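Local atomic coordinates of protein DOA1 (Saccharomyces cerevisiae, PDB entry 3ODT), a protein that probably binds ubiquitin through its WD40 beta-propeller domain and helps to regulate the turnover of F-box proteins. Residues Y8-T13 / L288-S293; K165-W170 / D185-L190; C66-K71 / L110-G115; K15-D20 / D38-L43. All blocks are in the same frame, centred on the assembly; numbering follows the deposited sequence.

Interaction 1: Y8-T13 / L288-S293; sequences YQLSAT and LVRIFS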
# COMPACT_ATOMS: atom_id res chain seq x y z
N TYR A 8 -5.87 13.71 -14.11
CA TYR A 8 -6.44 13.81 -12.78
C TYR A 8 -6.21 15.21 -12.24
O TYR A 8 -5.14 15.80 -12.46
CB TYR A 8 -5.73 12.83 -11.86
CG TYR A 8 -6.21 11.41 -11.95
CD1 TYR A 8 -5.73 10.56 -12.93
CD2 TYR A 8 -7.13 10.92 -11.04
CE1 TYR A 8 -6.18 9.24 -13.01
CE2 TYR A 8 -7.60 9.60 -11.12
CZ TYR A 8 -7.11 8.78 -12.11
OH TYR A 8 -7.55 7.48 -12.15
N GLN A 9 -7.18 15.72 -11.50
CA GLN A 9 -7.01 16.97 -10.80
C GLN A 9 -7.46 16.84 -9.36
O GLN A 9 -8.18 15.92 -9.02
CB GLN A 9 -7.76 18.11 -11.53
CG GLN A 9 -7.34 18.16 -13.01
CD GLN A 9 -7.65 19.47 -13.74
OE1 GLN A 9 -7.56 19.53 -14.98
NE2 GLN A 9 -7.98 20.50 -13.00
N LEU A 10 -6.99 17.74 -8.51
CA LEU A 10 -7.28 17.65 -7.09
C LEU A 10 -8.79 17.73 -6.89
O LEU A 10 -9.46 18.64 -7.41
CB LEU A 10 -6.58 18.77 -6.33
CG LEU A 10 -6.76 18.81 -4.81
CD1 LEU A 10 -6.09 17.62 -4.20
CD2 LEU A 10 -6.20 20.09 -4.24
N SER A 11 -9.30 16.75 -6.14
CA SER A 11 -10.70 16.73 -5.71
C SER A 11 -10.90 17.23 -4.29
O SER A 11 -11.85 17.98 -4.02
CB SER A 11 -11.22 15.29 -5.77
OG SER A 11 -12.59 15.24 -5.39
N ALA A 12 -10.04 16.82 -3.37
CA ALA A 12 -10.17 17.23 -1.97
C ALA A 12 -8.84 17.09 -1.25
O ALA A 12 -8.02 16.23 -1.56
CB ALA A 12 -11.19 16.39 -1.27
N THR A 13 -8.68 17.97 -0.28
CA THR A 13 -7.58 17.97 0.64
C THR A 13 -8.13 17.67 2.04
O THR A 13 -9.01 18.38 2.54
CB THR A 13 -6.87 19.31 0.63
OG1 THR A 13 -6.46 19.59 -0.71
CG2 THR A 13 -5.65 19.25 1.52
N LEU A 288 -0.94 15.53 4.95
CA LEU A 288 -2.21 15.57 4.27
C LEU A 288 -2.54 14.26 3.56
O LEU A 288 -1.65 13.55 3.06
CB LEU A 288 -2.19 16.68 3.21
CG LEU A 288 -2.12 18.10 3.76
CD1 LEU A 288 -1.94 19.06 2.63
CD2 LEU A 288 -3.36 18.40 4.62
N VAL A 289 -3.83 14.00 3.49
CA VAL A 289 -4.39 13.07 2.52
C VAL A 289 -5.00 13.92 1.40
O VAL A 289 -5.62 14.96 1.65
CB VAL A 289 -5.48 12.20 3.20
CG1 VAL A 289 -6.13 11.32 2.17
CG2 VAL A 289 -4.90 11.36 4.35
N ARG A 290 -4.81 13.49 0.16
CA ARG A 290 -5.46 14.15 -0.98
C ARG A 290 -6.21 13.13 -1.82
O ARG A 290 -5.86 11.95 -1.83
CB ARG A 290 -4.42 14.87 -1.86
CG ARG A 290 -3.73 16.06 -1.21
CD ARG A 290 -2.68 16.55 -2.18
NE ARG A 290 -2.02 17.78 -1.76
CZ ARG A 290 -0.99 17.85 -0.91
NH1 ARG A 290 -0.53 16.76 -0.30
NH2 ARG A 290 -0.43 19.02 -0.65
N ILE A 291 -7.28 13.57 -2.47
CA ILE A 291 -8.00 12.75 -3.42
C ILE A 291 -7.95 13.46 -4.75
O ILE A 291 -8.17 14.68 -4.80
CB ILE A 291 -9.44 12.53 -2.98
CG1 ILE A 291 -9.45 11.82 -1.62
CG2 ILE A 291 -10.20 11.74 -4.00
CD1 ILE A 291 -10.78 11.68 -1.08
N PHE A 292 -7.56 12.74 -5.79
CA PHE A 292 -7.55 13.24 -7.16
C PHE A 292 -8.58 12.49 -8.00
O PHE A 292 -8.82 11.32 -7.76
CB PHE A 292 -6.15 13.03 -7.77
CG PHE A 292 -5.13 13.96 -7.21
CD1 PHE A 292 -4.49 13.66 -6.02
CD2 PHE A 292 -4.81 15.13 -7.86
CE1 PHE A 292 -3.56 14.53 -5.48
CE2 PHE A 292 -3.89 16.01 -7.32
CZ PHE A 292 -3.27 15.71 -6.13
N SER A 293 -9.16 13.17 -8.99
CA SER A 293 -10.17 12.59 -9.84
C SER A 293 -10.02 13.04 -11.28
O SER A 293 -9.58 14.15 -11.55
CB SER A 293 -11.55 12.97 -9.33
OG SER A 293 -12.57 12.29 -10.04
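Gln9 to Thr13 pair antiparallel with Arg290 to Ser293, so that a strand near the N terminus joins the sheet of the last propeller blade. Gln9 and Ser293 exchange two backbone hydrogen bonds. Both are 2.9 Å, one from Gln9 N to Ser293 O and one from Ser293 N to Gln9 O. The register then slips by one residue. Ser11 and Ala12 both face Ile291, which makes a classic beta bulge. Ile291 O is gripped by two amides, with Ser11 N at 2.7 Å and Ala12 N at 3.2 Å. Ile291 N donates to Ala12 O.

The main side-chain contact is between Leu10 and Phe292. The CD1 methyl of Leu10 lies over one face of the Phe292 ring, offset toward the rim, in a CH-pi contact 4.2 Å from the ring centroid. The same CD1 touches Arg290 CB at 4.0 Å. An alanine in place of Phe292 would probably open a gap beside Leu10 and leave its CD1 without the aromatic face it rests on. Tyr8 meets the backbone of Phe292 and Ser293 with the CD2 side of its ring, and its OH bonds to Gly278 O. At the other end, Thr13 CG2 packs against both methyls of Leu288, 3.9 Å from CD1. The guanidinium of Arg290 has its salt-bridge partner in Asp286.

A strand from the start of the chain thus completes the final four-stranded blade. This is the Velcro closure typical of WD40 beta-propellers.

Interaction 2: K165-W170 / D185-L190; sequences KTIKLW and DVVRHL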
# COMPACT_ATOMS: atom_id res chain seq x y z
N LYS A 165 17.07 -6.89 -1.67
CA LYS A 165 17.12 -6.68 -3.12
C LYS A 165 16.45 -7.80 -3.92
O LYS A 165 16.68 -7.93 -5.10
CB LYS A 165 18.55 -6.40 -3.62
CG LYS A 165 19.23 -5.31 -2.83
CD LYS A 165 20.57 -4.94 -3.43
CE LYS A 165 21.58 -6.06 -3.22
NZ LYS A 165 22.96 -5.74 -3.79
N THR A 166 15.63 -8.60 -3.25
CA THR A 166 14.94 -9.70 -3.92
C THR A 166 13.43 -9.62 -3.69
O THR A 166 12.95 -8.99 -2.73
CB THR A 166 15.40 -11.10 -3.47
OG1 THR A 166 14.88 -11.37 -2.16
CG2 THR A 166 16.95 -11.25 -3.50
N ILE A 167 12.72 -10.29 -4.60
CA ILE A 167 11.29 -10.57 -4.51
C ILE A 167 11.20 -12.09 -4.37
O ILE A 167 11.92 -12.79 -5.08
CB ILE A 167 10.54 -10.08 -5.77
CG1 ILE A 167 10.65 -8.55 -5.83
CG2 ILE A 167 9.09 -10.49 -5.74
CD1 ILE A 167 10.92 -8.03 -7.16
N LYS A 168 10.37 -12.60 -3.46
CA LYS A 168 10.21 -14.03 -3.32
C LYS A 168 8.76 -14.41 -3.51
O LYS A 168 7.87 -13.74 -2.96
CB LYS A 168 10.71 -14.52 -1.96
CG LYS A 168 12.23 -14.52 -1.85
CD LYS A 168 12.75 -14.79 -0.44
CE LYS A 168 14.29 -14.64 -0.38
NZ LYS A 168 14.99 -15.71 -1.12
N LEU A 169 8.54 -15.49 -4.25
CA LEU A 169 7.25 -16.14 -4.38
C LEU A 169 7.22 -17.37 -3.48
O LEU A 169 8.19 -18.14 -3.43
CB LEU A 169 7.05 -16.56 -5.83
CG LEU A 169 5.84 -17.43 -6.15
CD1 LEU A 169 4.54 -16.66 -5.94
CD2 LEU A 169 5.91 -17.95 -7.59
N TRP A 170 6.15 -17.51 -2.71
CA TRP A 170 6.01 -18.52 -1.67
C TRP A 170 4.81 -19.37 -1.97
O TRP A 170 3.84 -18.89 -2.57
CB TRP A 170 5.72 -17.81 -0.34
CG TRP A 170 6.71 -16.81 0.09
CD1 TRP A 170 6.89 -15.56 -0.43
CD2 TRP A 170 7.69 -16.95 1.12
NE1 TRP A 170 7.91 -14.92 0.21
CE2 TRP A 170 8.43 -15.76 1.17
CE3 TRP A 170 8.00 -17.98 2.03
CZ2 TRP A 170 9.44 -15.54 2.09
CZ3 TRP A 170 9.02 -17.76 2.94
CH2 TRP A 170 9.71 -16.54 2.98
N ASP A 185 18.64 -2.98 -5.74
CA ASP A 185 18.45 -2.08 -4.63
C ASP A 185 17.22 -2.58 -3.88
O ASP A 185 16.57 -3.55 -4.28
CB ASP A 185 18.21 -0.65 -5.13
CG ASP A 185 18.62 0.43 -4.11
OD1 ASP A 185 18.67 0.18 -2.88
OD2 ASP A 185 18.82 1.59 -4.57
N VAL A 186 16.94 -1.92 -2.77
CA VAL A 186 15.83 -2.27 -1.90
C VAL A 186 14.53 -2.31 -2.70
O VAL A 186 14.24 -1.37 -3.43
CB VAL A 186 15.71 -1.20 -0.82
CG1 VAL A 186 14.43 -1.36 -0.03
CG2 VAL A 186 16.99 -1.15 0.07
N VAL A 187 13.77 -3.40 -2.59
CA VAL A 187 12.45 -3.48 -3.24
C VAL A 187 11.39 -3.04 -2.24
O VAL A 187 11.35 -3.55 -1.11
CB VAL A 187 12.15 -4.89 -3.77
CG1 VAL A 187 10.96 -4.84 -4.70
CG2 VAL A 187 13.36 -5.42 -4.53
N ARG A 188 10.58 -2.07 -2.64
CA ARG A 188 9.70 -1.38 -1.72
C ARG A 188 8.23 -1.79 -1.83
O ARG A 188 7.48 -1.72 -0.85
CB ARG A 188 9.79 0.12 -1.95
CG ARG A 188 11.12 0.76 -1.58
CD ARG A 188 11.38 0.67 -0.12
NE ARG A 188 10.51 1.49 0.75
CZ ARG A 188 10.91 2.55 1.45
NH1 ARG A 188 12.17 3.02 1.34
NH2 ARG A 188 10.04 3.16 2.26
N HIS A 189 7.80 -2.19 -3.01
CA HIS A 189 6.37 -2.48 -3.16
C HIS A 189 6.06 -3.37 -4.34
O HIS A 189 6.84 -3.47 -5.29
CB HIS A 189 5.55 -1.16 -3.24
CG HIS A 189 4.29 -1.23 -2.44
ND1 HIS A 189 4.27 -1.24 -1.06
CD2 HIS A 189 2.99 -1.31 -2.83
CE1 HIS A 189 3.03 -1.33 -0.64
NE2 HIS A 189 2.22 -1.38 -1.69
N LEU A 190 4.89 -3.98 -4.27
CA LEU A 190 4.43 -4.94 -5.24
C LEU A 190 2.97 -4.71 -5.60
O LEU A 190 2.17 -4.32 -4.75
CB LEU A 190 4.56 -6.35 -4.67
CG LEU A 190 5.93 -6.86 -4.21
CD1 LEU A 190 5.77 -8.13 -3.40
CD2 LEU A 190 6.80 -7.08 -5.42
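Ile167 packs against Val187 and Leu190, and this apolar group is the tight part of the contact. Ile167 lies on the third strand of one propeller blade. Val187 and Leu190 lie on the first strand of the next. Ile167 CG1 comes within 3.9 Å of Val187 CG1, and Ile167 CD1 within 4.0 Å of the same methyl. The two side chains cross at about a right angle. Leu190 and Ile167 instead slide past each other in opposite directions, with Leu190 CD2 4.1 Å from Ile167 CG2. All three residues are buried. Phe198 and Ser200 of strand 197-202 also touch Ile167.

The other methyl of Val187, CG2, turns to the backbone and sits 3.9 Å from Lys165 C. From here the contact opens toward solvent. Lys165 CA makes a CA-H...O contact with Asp185 O at 3.4 Å. The aliphatic part of the lysine runs over the Asp185 backbone, with CD 3.6 Å from Asp185 N. The chain then bends at chi3 (-70°), which carries CE off from this backbone. Lys165 NZ has a weak hydrogen bond to Asn184 OD1. Asp185 OD1 takes the backbone N-H of Val186.

The two segments thus meet through aliphatic carbons and a CA-H...O contact. Leu190 N bonds to Asp147 OD2 across the same blade boundary. In the side-chain contact between the segments themselves, apolar burial probably dominates.

Interaction 3: C66-K71 / L110-G115; sequences CYDSEK and LSFQDG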
# COMPACT_ATOMS: atom_id res chain seq x y z
N CYS A 66 -4.95 -1.55 5.97
CA CYS A 66 -5.75 -2.19 4.93
C CYS A 66 -7.17 -2.33 5.45
O CYS A 66 -7.47 -1.96 6.60
CB CYS A 66 -5.17 -3.53 4.48
SG CYS A 66 -5.28 -4.85 5.70
N TYR A 67 -8.04 -2.86 4.61
CA TYR A 67 -9.46 -2.90 4.92
C TYR A 67 -9.99 -4.31 4.65
O TYR A 67 -9.87 -4.83 3.54
CB TYR A 67 -10.23 -1.87 4.10
CG TYR A 67 -11.74 -1.92 4.33
CD1 TYR A 67 -12.27 -1.73 5.60
CD2 TYR A 67 -12.62 -2.12 3.27
CE1 TYR A 67 -13.61 -1.77 5.82
CE2 TYR A 67 -13.98 -2.15 3.49
CZ TYR A 67 -14.47 -1.99 4.78
OH TYR A 67 -15.82 -2.03 5.05
N ASP A 68 -10.52 -4.93 5.71
CA ASP A 68 -11.19 -6.22 5.64
C ASP A 68 -12.66 -5.88 5.37
O ASP A 68 -13.40 -5.40 6.24
CB ASP A 68 -11.02 -7.01 6.94
CG ASP A 68 -11.86 -8.30 6.98
OD1 ASP A 68 -12.90 -8.42 6.28
OD2 ASP A 68 -11.48 -9.21 7.78
N SER A 69 -13.06 -6.11 4.12
CA SER A 69 -14.36 -5.70 3.62
C SER A 69 -15.51 -6.61 4.07
O SER A 69 -16.69 -6.26 3.90
CB SER A 69 -14.30 -5.64 2.10
OG SER A 69 -13.75 -6.85 1.55
N GLU A 70 -15.23 -7.78 4.62
CA GLU A 70 -16.35 -8.59 5.13
C GLU A 70 -16.63 -8.27 6.62
O GLU A 70 -17.78 -8.02 7.00
CB GLU A 70 -16.15 -10.09 4.87
CG GLU A 70 -16.37 -10.45 3.37
CD GLU A 70 -16.42 -11.94 3.07
OE1 GLU A 70 -16.29 -12.77 4.01
OE2 GLU A 70 -16.59 -12.28 1.86
N LYS A 71 -15.58 -8.23 7.44
CA LYS A 71 -15.71 -7.83 8.83
C LYS A 71 -15.90 -6.30 8.99
O LYS A 71 -16.32 -5.83 10.06
CB LYS A 71 -14.50 -8.30 9.64
CG LYS A 71 -14.40 -9.81 9.84
CD LYS A 71 -13.24 -10.10 10.75
CE LYS A 71 -13.03 -11.59 10.99
NZ LYS A 71 -13.86 -12.01 12.13
N LEU A 110 0.53 -3.86 4.89
CA LEU A 110 -0.65 -4.67 5.16
C LEU A 110 -1.44 -4.78 3.87
O LEU A 110 -1.54 -3.81 3.09
CB LEU A 110 -1.55 -4.05 6.25
CG LEU A 110 -1.09 -4.28 7.67
CD1 LEU A 110 -1.89 -3.40 8.62
CD2 LEU A 110 -1.24 -5.76 8.06
N SER A 111 -2.04 -5.94 3.66
CA SER A 111 -2.93 -6.15 2.53
C SER A 111 -3.98 -7.19 2.92
O SER A 111 -3.72 -8.07 3.73
CB SER A 111 -2.12 -6.64 1.33
OG SER A 111 -2.89 -6.59 0.15
N PHE A 112 -5.17 -7.07 2.34
CA PHE A 112 -6.25 -8.00 2.54
C PHE A 112 -6.80 -8.47 1.20
O PHE A 112 -7.08 -7.67 0.30
CB PHE A 112 -7.35 -7.36 3.38
CG PHE A 112 -8.55 -8.21 3.58
CD1 PHE A 112 -8.62 -9.05 4.68
CD2 PHE A 112 -9.63 -8.17 2.71
CE1 PHE A 112 -9.76 -9.84 4.90
CE2 PHE A 112 -10.75 -8.96 2.93
CZ PHE A 112 -10.80 -9.80 4.02
N GLN A 113 -6.95 -9.77 1.10
CA GLN A 113 -7.58 -10.37 -0.07
C GLN A 113 -8.28 -11.68 0.30
O GLN A 113 -7.66 -12.56 0.86
CB GLN A 113 -6.51 -10.62 -1.12
CG GLN A 113 -7.04 -10.73 -2.53
CD GLN A 113 -5.95 -10.58 -3.53
OE1 GLN A 113 -5.41 -9.48 -3.70
NE2 GLN A 113 -5.57 -11.67 -4.16
N ASP A 114 -9.56 -11.79 -0.03
CA ASP A 114 -10.28 -13.05 0.03
C ASP A 114 -10.14 -13.71 1.41
O ASP A 114 -9.86 -14.90 1.51
CB ASP A 114 -9.75 -13.99 -1.06
CG ASP A 114 -9.97 -13.44 -2.47
OD1 ASP A 114 -11.10 -13.01 -2.77
OD2 ASP A 114 -9.00 -13.43 -3.28
N GLY A 115 -10.30 -12.91 2.47
CA GLY A 115 -10.26 -13.43 3.83
C GLY A 115 -8.88 -13.56 4.42
O GLY A 115 -8.74 -13.94 5.59
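Cys66 and Asp68 meet Leu110 and Phe112 where two neighbouring blades of the WD40 propeller come together. Cys66 lies two residues before Asp68 on the strand, and its SG is wedged between side chains of the next blade. SG lies 3.9 Å from Leu110 CB and 4.0 Å from Phe112 CB. Cys66 CB faces the backbone of Leu110 and Ser111.

Phe112 carries most of the rest. Its CG is anti to the backbone N (chi1 177°), and the ring turns one face to the end of strand 66-68. Asp68 CA lies over the centre of that face, 3.7 Å from the centroid and 3° off the normal, which is a CH-pi contact. Tyr67 O is also close, 3.4 Å from Phe112 CD2.

Strands 66-68 and 110-113 are the last parts of the first strands of their blades. They run in the same general direction. Each has its backbone bonds inside its own blade, Cys66 with Leu75 and Ser111 with Ile118. The blades therefore touch here through side chains, as is usual in a beta-propeller.

The Asp68 carboxylate is stacked on the same ring, with the two planes 24° apart. It sits toward the rim, and Asp68 CG is 3.3 Å from Phe112 CE1. Two amides hold the carboxylate there. Glu70 N reaches Asp68 OD1 at 2.9 Å in an Asx turn, nearly in line with the C-O bond. Lys71 N reaches the same OD1, also at 2.9 Å, from above the carboxylate plane. These two N-H groups would probably draw negative charge toward OD1. Ser69 OG approaches the ring more loosely, 3.9 Å from Phe112 CE2.

Interaction 4: K15-D20 / D38-L43; sequences KGHDQD and DGTVRL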
# COMPACT_ATOMS: atom_id res chain seq x y z
N LYS A 15 -7.34 17.32 5.77
CA LYS A 15 -6.45 17.84 6.78
C LYS A 15 -6.87 17.33 8.16
O LYS A 15 -8.03 17.33 8.50
CB LYS A 15 -6.52 19.38 6.74
CG LYS A 15 -5.60 20.09 7.71
CD LYS A 15 -5.66 21.60 7.57
CE LYS A 15 -4.59 22.26 8.51
NZ LYS A 15 -4.53 23.75 8.51
N GLY A 16 -5.90 16.88 8.95
CA GLY A 16 -6.16 16.46 10.31
C GLY A 16 -4.97 15.78 10.96
O GLY A 16 -4.72 15.97 12.15
N HIS A 17 -4.23 14.98 10.20
CA HIS A 17 -3.07 14.33 10.77
C HIS A 17 -2.01 15.36 11.17
O HIS A 17 -1.81 16.37 10.50
CB HIS A 17 -2.46 13.33 9.78
CG HIS A 17 -3.22 12.04 9.68
ND1 HIS A 17 -3.33 11.17 10.73
CD2 HIS A 17 -3.92 11.50 8.65
CE1 HIS A 17 -4.03 10.11 10.35
NE2 HIS A 17 -4.41 10.30 9.10
N ASP A 18 -1.29 15.06 12.25
CA ASP A 18 -0.26 15.97 12.74
C ASP A 18 1.18 15.53 12.39
O ASP A 18 2.14 16.20 12.77
CB ASP A 18 -0.38 16.10 14.25
CG ASP A 18 -1.69 16.70 14.65
OD1 ASP A 18 -2.13 17.66 13.96
OD2 ASP A 18 -2.25 16.24 15.67
N GLN A 19 1.32 14.37 11.75
CA GLN A 19 2.62 13.91 11.25
C GLN A 19 2.39 13.16 9.94
O GLN A 19 1.26 13.03 9.48
CB GLN A 19 3.33 13.02 12.28
CG GLN A 19 3.66 13.71 13.59
CD GLN A 19 4.74 14.76 13.46
OE1 GLN A 19 5.53 14.75 12.52
NE2 GLN A 19 4.79 15.69 14.44
N ASP A 20 3.46 12.65 9.34
CA ASP A 20 3.35 12.12 8.00
C ASP A 20 2.23 11.11 7.90
O ASP A 20 2.06 10.26 8.80
CB ASP A 20 4.64 11.41 7.55
CG ASP A 20 5.80 12.36 7.34
OD1 ASP A 20 5.79 13.47 7.88
OD2 ASP A 20 6.72 11.99 6.61
N ASP A 38 1.54 10.14 13.61
CA ASP A 38 0.87 10.75 14.77
C ASP A 38 0.14 9.71 15.64
O ASP A 38 -0.41 10.04 16.68
CB ASP A 38 -0.05 11.93 14.38
CG ASP A 38 -1.32 11.50 13.62
OD1 ASP A 38 -1.62 10.30 13.53
OD2 ASP A 38 -2.05 12.42 13.13
N GLY A 39 0.15 8.45 15.21
CA GLY A 39 -0.39 7.37 15.99
C GLY A 39 -1.88 7.15 15.81
O GLY A 39 -2.46 6.31 16.50
N THR A 40 -2.50 7.87 14.87
CA THR A 40 -3.93 7.77 14.67
C THR A 40 -4.30 7.07 13.37
O THR A 40 -3.51 7.05 12.40
CB THR A 40 -4.63 9.16 14.70
OG1 THR A 40 -4.29 9.92 13.53
CG2 THR A 40 -4.30 9.92 15.96
N VAL A 41 -5.49 6.49 13.39
CA VAL A 41 -6.20 5.98 12.21
C VAL A 41 -7.37 6.93 12.04
O VAL A 41 -8.13 7.13 12.97
CB VAL A 41 -6.79 4.59 12.46
CG1 VAL A 41 -7.49 4.08 11.20
CG2 VAL A 41 -5.71 3.62 12.92
N ARG A 42 -7.51 7.50 10.85
CA ARG A 42 -8.62 8.37 10.52
C ARG A 42 -9.46 7.82 9.41
O ARG A 42 -8.95 7.29 8.42
CB ARG A 42 -8.11 9.76 10.18
CG ARG A 42 -7.53 10.42 11.38
CD ARG A 42 -6.92 11.74 11.07
NE ARG A 42 -5.97 12.05 12.13
CZ ARG A 42 -6.09 13.03 13.01
NH1 ARG A 42 -7.13 13.83 13.00
NH2 ARG A 42 -5.13 13.18 13.89
N LEU A 43 -10.76 7.94 9.61
CA LEU A 43 -11.78 7.58 8.63
C LEU A 43 -12.37 8.88 8.12
O LEU A 43 -12.86 9.72 8.91
CB LEU A 43 -12.85 6.73 9.28
CG LEU A 43 -14.00 6.35 8.35
CD1 LEU A 43 -13.52 5.46 7.21
CD2 LEU A 43 -15.07 5.65 9.16
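His17 and Asp38 form the His-Asp hydrogen bond of the WD40 structural tetrad, within the first repeat. In this bond His17 ND1 donates to Asp38 OD2 at 3.0 Å. The carboxylate oxygen lies in the ring plane and is met on its syn side. Asp18 N reaches the same OD2 at 2.9 Å on the anti side. On the far side of the ring, His17 NE2 bonds to Ser34 OG, which probably fixes the rotation of the imidazole. Asp38 OD1 takes two donors from its own turn, Thr40 OG1 at 2.7 Å and Thr40 N at 2.9 Å, the latter an Asx turn.

Charge adds a salt bridge, with Arg42 NH2 3.3 Å from Asp38 OD2 and above the carboxylate plane. An alanine in place of Asp38 would probably leave His17 ND1 and Asp18 N without their acceptor, Arg42 NH2 without its carboxylate partner and the Thr40 turn less firmly fixed. Asp20, at the end of this loop, binds the calcium ion with Ser285 and Asn287.

Contacts over flat faces make the third group. Gly16 O lies over one face of the Arg42 guanidinium. Arg42 CD makes a CH-pi contact over one face of the imidazole, 3.5 Å from the centroid of the His17 ring.

How the interactions relate
Interaction 1 opens first, at 8-13, and closes only at 288-293. It joins the first strand to the last blade and so shuts the propeller ring. The other three are nested inside that long loop, follow one another in series, and do not cross. Interaction 4 (15-20 with 38-43) closes a short loop within the first repeat. It touches interaction 1, where Leu288 CD2 is 3.8 Å from Lys15 CA. Interaction 3 (66-71 with 110-115) ties two successive blades by their first strands. Interaction 2 (165-170 with 185-190) ties another pair. Its centre lies about 29 Å from that of interaction 1, on the opposite side of the chain's centre.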